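Local coordinates for glutamate--cysteine ligase GshA (Methylobacillus flagellatus KT, PDB 3K1T), which probably acts as a ligase that joins glutamate to cysteine, the step that makes gamma-glutamylcysteine on the way to glutathione, at residues 107-110 and 111-115; 197-200 and 201-205; 220-223 and 224-228. All coordinates share one frame; numbering follows the deposited sequence.

Contact 1. Residues 107-110 and 111-115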
loop_
_atom_site.group_PDB
_atom_site.type_symbol
_atom_site.label_atom_id
_atom_site.label_comp_id
_atom_site.label_asym_id
_atom_site.label_seq_id
_atom_site.Cartn_x
_atom_site.Cartn_y
_atom_site.Cartn_z
ATOM N N ARG A 107 -0.550 14.196 -29.753
ATOM C CA ARG A 107 -1.896 14.649 -30.142
ATOM C C ARG A 107 -3.040 13.843 -29.544
ATOM O O ARG A 107 -4.195 14.240 -29.695
ATOM C CB ARG A 107 -2.078 14.683 -31.672
ATOM C CG ARG A 107 -1.162 15.640 -32.412
ATOM C CD ARG A 107 -1.161 15.281 -33.887
ATOM N NE ARG A 107 -0.315 16.179 -34.667
ATOM C CZ ARG A 107 0.031 15.983 -35.945
ATOM N NH1 ARG A 107 -0.378 14.897 -36.606
ATOM N NH2 ARG A 107 0.801 16.882 -36.571
ATOM N N ASN A 108 -2.755 12.717 -28.897
ATOM C CA ASN A 108 -3.807 11.974 -28.204
ATOM C C ASN A 108 -4.025 12.577 -26.798
ATOM O O ASN A 108 -3.180 12.413 -25.900
ATOM C CB ASN A 108 -3.459 10.490 -28.132
ATOM C CG ASN A 108 -4.574 9.642 -27.506
ATOM O OD1 ASN A 108 -5.349 10.109 -26.667
ATOM N ND2 ASN A 108 -4.660 8.392 -27.931
ATOM N N THR A 109 -5.162 13.248 -26.619
ATOM C CA THR A 109 -5.495 13.952 -25.369
ATOM C C THR A 109 -5.569 12.983 -24.190
ATOM O O THR A 109 -5.108 13.318 -23.092
ATOM C CB THR A 109 -6.832 14.746 -25.490
ATOM O OG1 THR A 109 -6.622 15.841 -26.383
ATOM C CG2 THR A 109 -7.298 15.318 -24.133
ATOM N N PHE A 110 -6.128 11.789 -24.431
ATOM C CA PHE A 110 -6.221 10.782 -23.393
ATOM C C PHE A 110 -4.852 10.267 -22.959
ATOM O O PHE A 110 -4.646 10.047 -21.765
ATOM C CB PHE A 110 -7.120 9.627 -23.798
ATOM C CG PHE A 110 -8.529 10.043 -24.112
ATOM C CD1 PHE A 110 -9.219 10.892 -23.273
ATOM C CD2 PHE A 110 -9.138 9.605 -25.264
ATOM C CE1 PHE A 110 -10.510 11.285 -23.561
ATOM C CE2 PHE A 110 -10.450 10.003 -25.570
ATOM C CZ PHE A 110 -11.127 10.841 -24.715
ATOM N N TYR A 111 -3.946 10.055 -23.923
ATOM C CA TYR A 111 -2.582 9.655 -23.607
ATOM C C TYR A 111 -1.875 10.760 -22.769
ATOM O O TYR A 111 -1.217 10.463 -21.782
ATOM C CB TYR A 111 -1.741 9.260 -24.848
ATOM C CG TYR A 111 -0.386 8.819 -24.356
ATOM C CD1 TYR A 111 -0.257 7.647 -23.604
ATOM C CD2 TYR A 111 0.741 9.625 -24.510
ATOM C CE1 TYR A 111 0.950 7.266 -23.061
ATOM C CE2 TYR A 111 1.989 9.225 -23.995
ATOM C CZ TYR A 111 2.075 8.052 -23.250
ATOM O OH TYR A 111 3.246 7.652 -22.647
ATOM N N LEU A 112 -2.047 12.023 -23.139
ATOM C CA LEU A 112 -1.483 13.126 -22.343
ATOM C C LEU A 112 -2.091 13.181 -20.933
ATOM O O LEU A 112 -1.390 13.455 -19.964
ATOM C CB LEU A 112 -1.649 14.451 -23.046
ATOM C CG LEU A 112 -0.963 14.547 -24.426
ATOM C CD1 LEU A 112 -1.304 15.921 -25.091
ATOM C CD2 LEU A 112 0.551 14.301 -24.325
ATOM N N ARG A 113 -3.378 12.911 -20.805
ATOM C CA ARG A 113 -3.979 12.793 -19.473
ATOM C C ARG A 113 -3.398 11.652 -18.653
ATOM O O ARG A 113 -3.209 11.800 -17.430
ATOM C CB ARG A 113 -5.507 12.641 -19.564
ATOM C CG ARG A 113 -6.164 13.882 -20.136
ATOM C CD ARG A 113 -7.629 13.676 -20.393
ATOM N NE ARG A 113 -8.165 14.912 -20.953
ATOM C CZ ARG A 113 -9.402 15.079 -21.409
ATOM N NH1 ARG A 113 -10.279 14.075 -21.372
ATOM N NH2 ARG A 113 -9.756 16.275 -21.891
ATOM N N ASN A 114 -3.113 10.529 -19.312
ATOM C CA ASN A 114 -2.378 9.444 -18.655
ATOM C C ASN A 114 -1.022 9.912 -18.131
ATOM O O ASN A 114 -0.645 9.623 -16.996
ATOM C CB ASN A 114 -2.178 8.286 -19.615
ATOM C CG ASN A 114 -1.108 7.344 -19.187
ATOM O OD1 ASN A 114 -1.297 6.550 -18.230
ATOM N ND2 ASN A 114 0.059 7.409 -19.896
ATOM N N VAL A 115 -0.272 10.611 -18.969
ATOM C CA VAL A 115 1.022 11.137 -18.537
ATOM C C VAL A 115 0.924 12.015 -17.319
ATOM O O VAL A 115 1.708 11.825 -16.373
ATOM C CB VAL A 115 1.790 11.831 -19.665
ATOM C CG1 VAL A 115 3.161 12.408 -19.109
ATOM C CG2 VAL A 115 2.030 10.783 -20.802
#
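Tyr111 meets Asn108 at the first turn of helix 109-124, where Asn108 is the N-cap. The backbone N of Tyr111 donates to Asn108 OD1 at 3.1 Å, with 161° at the hydrogen; the donor stands above the plane of the side-chain amide. CG of Asn108 lies anti to the backbone N (chi1 -176°), which turns the amide back over the helix start and sets CG 3.9 Å from Tyr111 CB. The Tyr111 ring leads away from this cap, and its OH bonds to Asn177 and to the backbone N of Glu103. Leu112 N then makes the first regular helical bond, 3.0 Å to Asn108 O, while its CG rests on that same oxygen.

Arg113 meets the side chains of both Thr109 and Phe110. Its N bonds to Thr109 O at 2.9 Å, and its chain runs extended from CG to NE. The methyl CG2 of Thr109 lies over one face of the guanidinium, toward the rim and 3.3 Å from Arg113 NE. On another side NH1 comes to the ring edge of Phe110, 3.6 Å from CE1, with the two planes 71° apart. NH2 is held by Thr146 O.

Asn114 N closes the next turn on Phe110 O at 2.9 Å. The helix is the crossover of a beta-alpha-beta unit between the parallel strands 97-102 and 128-133, with Leu112 and Val115 resting on Ile152 of strand 151-160.

Contact 2. Residues 197-200 and 201-205. With SO4 (sulfate ion), chain E.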
loop_
_atom_site.group_PDB
_atom_site.type_symbol
_atom_site.label_atom_id
_atom_site.label_comp_id
_atom_site.label_asym_id
_atom_site.label_seq_id
_atom_site.Cartn_x
_atom_site.Cartn_y
_atom_site.Cartn_z
ATOM N N PRO A 197 11.124 -0.766 -17.322
ATOM C CA PRO A 197 11.781 -2.043 -17.095
ATOM C C PRO A 197 13.154 -2.078 -17.783
ATOM O O PRO A 197 13.389 -1.301 -18.704
ATOM C CB PRO A 197 10.828 -3.044 -17.760
ATOM C CG PRO A 197 10.046 -2.278 -18.714
ATOM C CD PRO A 197 9.952 -0.892 -18.220
ATOM N N PRO A 198 14.059 -2.981 -17.345
ATOM C CA PRO A 198 15.391 -2.895 -17.899
ATOM C C PRO A 198 15.521 -3.627 -19.241
ATOM O O PRO A 198 16.033 -4.743 -19.282
ATOM C CB PRO A 198 16.262 -3.527 -16.810
ATOM C CG PRO A 198 15.368 -4.531 -16.161
ATOM C CD PRO A 198 14.004 -3.852 -16.154
ATOM N N LEU A 199 15.133 -2.967 -20.323
ATOM C CA LEU A 199 15.182 -3.571 -21.644
ATOM C C LEU A 199 16.584 -3.396 -22.243
ATOM O O LEU A 199 17.262 -2.382 -22.010
ATOM C CB LEU A 199 14.151 -2.928 -22.563
ATOM C CG LEU A 199 12.723 -2.781 -22.016
ATOM C CD1 LEU A 199 11.854 -2.097 -23.073
ATOM C CD2 LEU A 199 12.117 -4.143 -21.618
ATOM N N HIS A 200 16.964 -4.378 -23.055
ATOM C CA HIS A 200 18.220 -4.397 -23.829
ATOM C C HIS A 200 17.940 -4.640 -25.318
ATOM O O HIS A 200 16.935 -5.294 -25.647
ATOM C CB HIS A 200 19.083 -5.556 -23.330
ATOM C CG HIS A 200 19.343 -5.496 -21.862
ATOM N ND1 HIS A 200 20.279 -4.645 -21.306
ATOM C CD2 HIS A 200 18.775 -6.160 -20.828
ATOM C CE1 HIS A 200 20.270 -4.785 -19.989
ATOM N NE2 HIS A 200 19.366 -5.697 -19.674
ATOM N N ALA A 201 18.838 -4.130 -26.182
ATOM C CA ALA A 201 18.774 -4.339 -27.642
ATOM C C ALA A 201 18.420 -5.815 -27.888
ATOM O O ALA A 201 19.011 -6.692 -27.288
ATOM C CB ALA A 201 20.134 -3.974 -28.329
ATOM N N GLY A 202 17.460 -6.072 -28.756
ATOM C CA GLY A 202 16.997 -7.440 -29.005
ATOM C C GLY A 202 15.558 -7.574 -28.509
ATOM O O GLY A 202 14.803 -8.411 -28.992
ATOM N N TRP A 203 15.210 -6.738 -27.521
ATOM C CA TRP A 203 13.869 -6.722 -26.929
ATOM C C TRP A 203 12.783 -6.823 -27.985
ATOM O O TRP A 203 11.903 -7.680 -27.906
ATOM C CB TRP A 203 13.702 -5.418 -26.134
ATOM C CG TRP A 203 12.293 -5.005 -25.881
ATOM C CD1 TRP A 203 11.627 -3.926 -26.438
ATOM C CD2 TRP A 203 11.370 -5.658 -25.037
ATOM N NE1 TRP A 203 10.340 -3.876 -25.952
ATOM C CE2 TRP A 203 10.162 -4.929 -25.089
ATOM C CE3 TRP A 203 11.449 -6.783 -24.214
ATOM C CZ2 TRP A 203 9.051 -5.296 -24.364
ATOM C CZ3 TRP A 203 10.351 -7.143 -23.500
ATOM C CH2 TRP A 203 9.172 -6.411 -23.565
ATOM N N ALA A 204 12.861 -5.957 -28.988
ATOM C CA ALA A 204 11.750 -5.779 -29.934
ATOM C C ALA A 204 11.614 -6.930 -30.946
ATOM O O ALA A 204 10.585 -7.038 -31.613
ATOM C CB ALA A 204 11.868 -4.410 -30.672
ATOM N N THR A 205 12.651 -7.750 -31.063
ATOM C CA THR A 205 12.623 -8.898 -31.969
ATOM C C THR A 205 12.734 -10.204 -31.170
ATOM O O THR A 205 13.081 -11.244 -31.716
ATOM C CB THR A 205 13.779 -8.823 -33.018
ATOM O OG1 THR A 205 15.006 -8.642 -32.321
ATOM C CG2 THR A 205 13.573 -7.669 -33.973
HETATM S S SO4 E . 22.212 -1.492 -22.274
HETATM O O1 SO4 E . 21.450 -1.099 -21.091
HETATM O O2 SO4 E . 21.943 -2.907 -22.564
HETATM O O3 SO4 E . 21.831 -0.704 -23.437
HETATM O O4 SO4 E . 23.625 -1.352 -21.960
#
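A type II beta turn from His200 to Trp203, in the loop between strand 194-196 and helix 210-226, brings the side chains of Leu199 and Trp203 together. Its closing bond runs from Trp203 N to His200 O, 2.9 Å long. Gly202 takes a positive phi, at which a CB would press on the carbonyl oxygen of Ala201.

Both methyls of Leu199 lie over one face of the indole. CD1 stands 3.7 Å from the centroid of the five-membered ring and only 10° off its normal, a CH-pi contact, whereas CD2 reaches the six-membered ring, 3.8 Å from Trp203 CE3. Trp203 CG is anti to the backbone N (chi1 159°), and this brings the indole face against the leucine methyls. Asp179 O takes the indole NE1-H, and Arg206 adds a cation-pi contact.

At the exposed side, His200 ND1 gives a nearly straight bond (175°) to sulfate O2 at 2.7 Å, the oxygen lying in the ring plane. Gly190 N also binds this sulfate, probably a crystallisation additive. With ND1 acting as donor, the imidazole carries a proton there, and the sulfate's charge would probably favour the doubly protonated ring.

Contact 3. Residues 220-223 and 224-228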
loop_
_atom_site.group_PDB
_atom_site.type_symbol
_atom_site.label_atom_id
_atom_site.label_comp_id
_atom_site.label_asym_id
_atom_site.label_seq_id
_atom_site.Cartn_x
_atom_site.Cartn_y
_atom_site.Cartn_z
ATOM N N GLU A 220 0.534 -24.207 -14.671
ATOM C CA GLU A 220 0.865 -25.602 -14.362
ATOM C C GLU A 220 1.211 -25.785 -12.906
ATOM O O GLU A 220 0.979 -26.849 -12.366
ATOM C CB GLU A 220 2.060 -26.108 -15.176
ATOM C CG GLU A 220 1.734 -26.482 -16.597
ATOM C CD GLU A 220 3.013 -26.594 -17.483
ATOM O OE1 GLU A 220 4.152 -26.816 -16.936
ATOM O OE2 GLU A 220 2.848 -26.452 -18.722
ATOM N N GLU A 221 1.741 -24.750 -12.261
ATOM C CA GLU A 221 1.964 -24.828 -10.832
ATOM C C GLU A 221 0.750 -24.402 -10.005
ATOM O O GLU A 221 0.431 -25.020 -8.976
ATOM C CB GLU A 221 3.180 -24.020 -10.443
ATOM C CG GLU A 221 3.468 -24.197 -8.973
ATOM C CD GLU A 221 4.778 -23.582 -8.537
ATOM O OE1 GLU A 221 5.539 -23.131 -9.434
ATOM O OE2 GLU A 221 4.993 -23.536 -7.288
ATOM N N PHE A 222 0.071 -23.339 -10.437
ATOM C CA PHE A 222 -1.035 -22.800 -9.667
ATOM C C PHE A 222 -2.286 -23.659 -9.699
ATOM O O PHE A 222 -2.952 -23.817 -8.682
ATOM C CB PHE A 222 -1.361 -21.381 -10.142
ATOM C CG PHE A 222 -2.342 -20.661 -9.275
ATOM C CD1 PHE A 222 -1.930 -20.074 -8.081
ATOM C CD2 PHE A 222 -3.643 -20.517 -9.672
ATOM C CE1 PHE A 222 -2.871 -19.376 -7.269
ATOM C CE2 PHE A 222 -4.570 -19.838 -8.884
ATOM C CZ PHE A 222 -4.179 -19.256 -7.689
ATOM N N ALA A 223 -2.624 -24.222 -10.844
ATOM C CA ALA A 223 -3.861 -24.976 -10.970
ATOM C C ALA A 223 -3.936 -26.179 -9.976
ATOM O O ALA A 223 -4.959 -26.341 -9.298
ATOM C CB ALA A 223 -4.088 -25.406 -12.441
ATOM N N PRO A 224 -2.856 -26.962 -9.839
ATOM C CA PRO A 224 -2.910 -28.020 -8.821
ATOM C C PRO A 224 -2.892 -27.528 -7.376
ATOM O O PRO A 224 -3.414 -28.231 -6.518
ATOM C CB PRO A 224 -1.675 -28.893 -9.106
ATOM C CG PRO A 224 -0.996 -28.290 -10.278
ATOM C CD PRO A 224 -1.693 -27.112 -10.747
ATOM N N LEU A 225 -2.320 -26.353 -7.116
ATOM C CA LEU A 225 -2.349 -25.721 -5.779
ATOM C C LEU A 225 -3.790 -25.586 -5.289
ATOM O O LEU A 225 -4.068 -25.837 -4.106
ATOM C CB LEU A 225 -1.672 -24.338 -5.799
ATOM C CG LEU A 225 -1.517 -23.578 -4.466
ATOM C CD1 LEU A 225 -0.413 -24.250 -3.596
ATOM C CD2 LEU A 225 -1.250 -22.072 -4.675
ATOM N N ILE A 226 -4.698 -25.184 -6.183
ATOM C CA ILE A 226 -6.089 -24.930 -5.791
ATOM C C ILE A 226 -7.046 -26.008 -6.352
ATOM O O ILE A 226 -8.228 -25.924 -6.128
ATOM C CB ILE A 226 -6.589 -23.505 -6.181
ATOM C CG1 ILE A 226 -6.641 -23.321 -7.709
ATOM C CG2 ILE A 226 -5.684 -22.405 -5.541
ATOM C CD1 ILE A 226 -7.443 -22.119 -8.209
ATOM N N ASP A 227 -6.514 -27.009 -7.041
ATOM C CA ASP A 227 -7.277 -28.099 -7.662
ATOM C C ASP A 227 -8.348 -27.628 -8.657
ATOM O O ASP A 227 -9.551 -27.877 -8.472
ATOM C CB ASP A 227 -7.905 -29.013 -6.596
ATOM C CG ASP A 227 -8.451 -30.319 -7.196
ATOM O OD1 ASP A 227 -7.910 -30.804 -8.209
ATOM O OD2 ASP A 227 -9.398 -30.883 -6.621
ATOM N N ILE A 228 -7.910 -26.955 -9.718
ATOM C CA ILE A 228 -8.802 -26.463 -10.774
ATOM C C ILE A 228 -8.277 -26.966 -12.136
ATOM O O ILE A 228 -7.069 -27.204 -12.288
ATOM C CB ILE A 228 -8.902 -24.925 -10.722
ATOM C CG1 ILE A 228 -10.082 -24.367 -11.530
ATOM C CG2 ILE A 228 -7.610 -24.267 -11.292
ATOM C CD1 ILE A 228 -11.413 -24.365 -10.832
#
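The C-terminal end of helix 210-226 is formed here, with Phe222 packed against the last turn and Ala223 O gathering the bonds that finish it. Phe222 CG lies anti to the backbone N (chi1 -171°), and the ring leans along the helix toward its end. Leu225 CD2 approaches the ring obliquely, 4.0 Å from Phe222 CD1, and Ile226 CD1 meets CE2 of the same ring at 3.7 Å.

Pro224 has no N-H to give to the preceding turn, and the helix kinks there; its CD lies 3.4 Å from Ala223 CB, tighter than usual for two carbons. Ile226 N divides weakly between Phe222 O and Ala223 O, 3.3 Å from each. A Schellman motif then ends the helix: Asp227, at positive phi (57°), is the C-prime residue, and Ile228 N returns to Ala223 O at 3.0 Å with 161° at the hydrogen. The partner bond, Asp227 N to Pro224 O, is weak.

Replacing Phe222 by an alanine would probably leave Leu225 CD2 and Ile226 CD1 without the ring they share and open a gap toward Trp32 and Leu22. Ile228 CG2 packs on Ala223 CB at 3.9 Å, and the Ile228 side chain also touches Thr17 and Arg21 of helix 13-23.

Overall arrangement
From the N terminus the contacts come in series, none enclosing or crossing another, and each is a local closure within one continuous stretch. Contact 1 starts helix 109-124, just after strand 97-102 of the mixed sheet. Contact 2 turns the loop that follows strand 194-196, an outer part of that same sheet, and contact 3 ends helix 210-226, the next helix along the chain. Helix 398-421 links the last two, since Leu420 packs on Leu199 and Trp203 while Val407 and Leu411 pack on Phe222. Centres of contacts 1 and 2 lie about 25 Å apart; those of contacts 1 and 3 are about 40 Å apart, on opposite sides of the chain's centre.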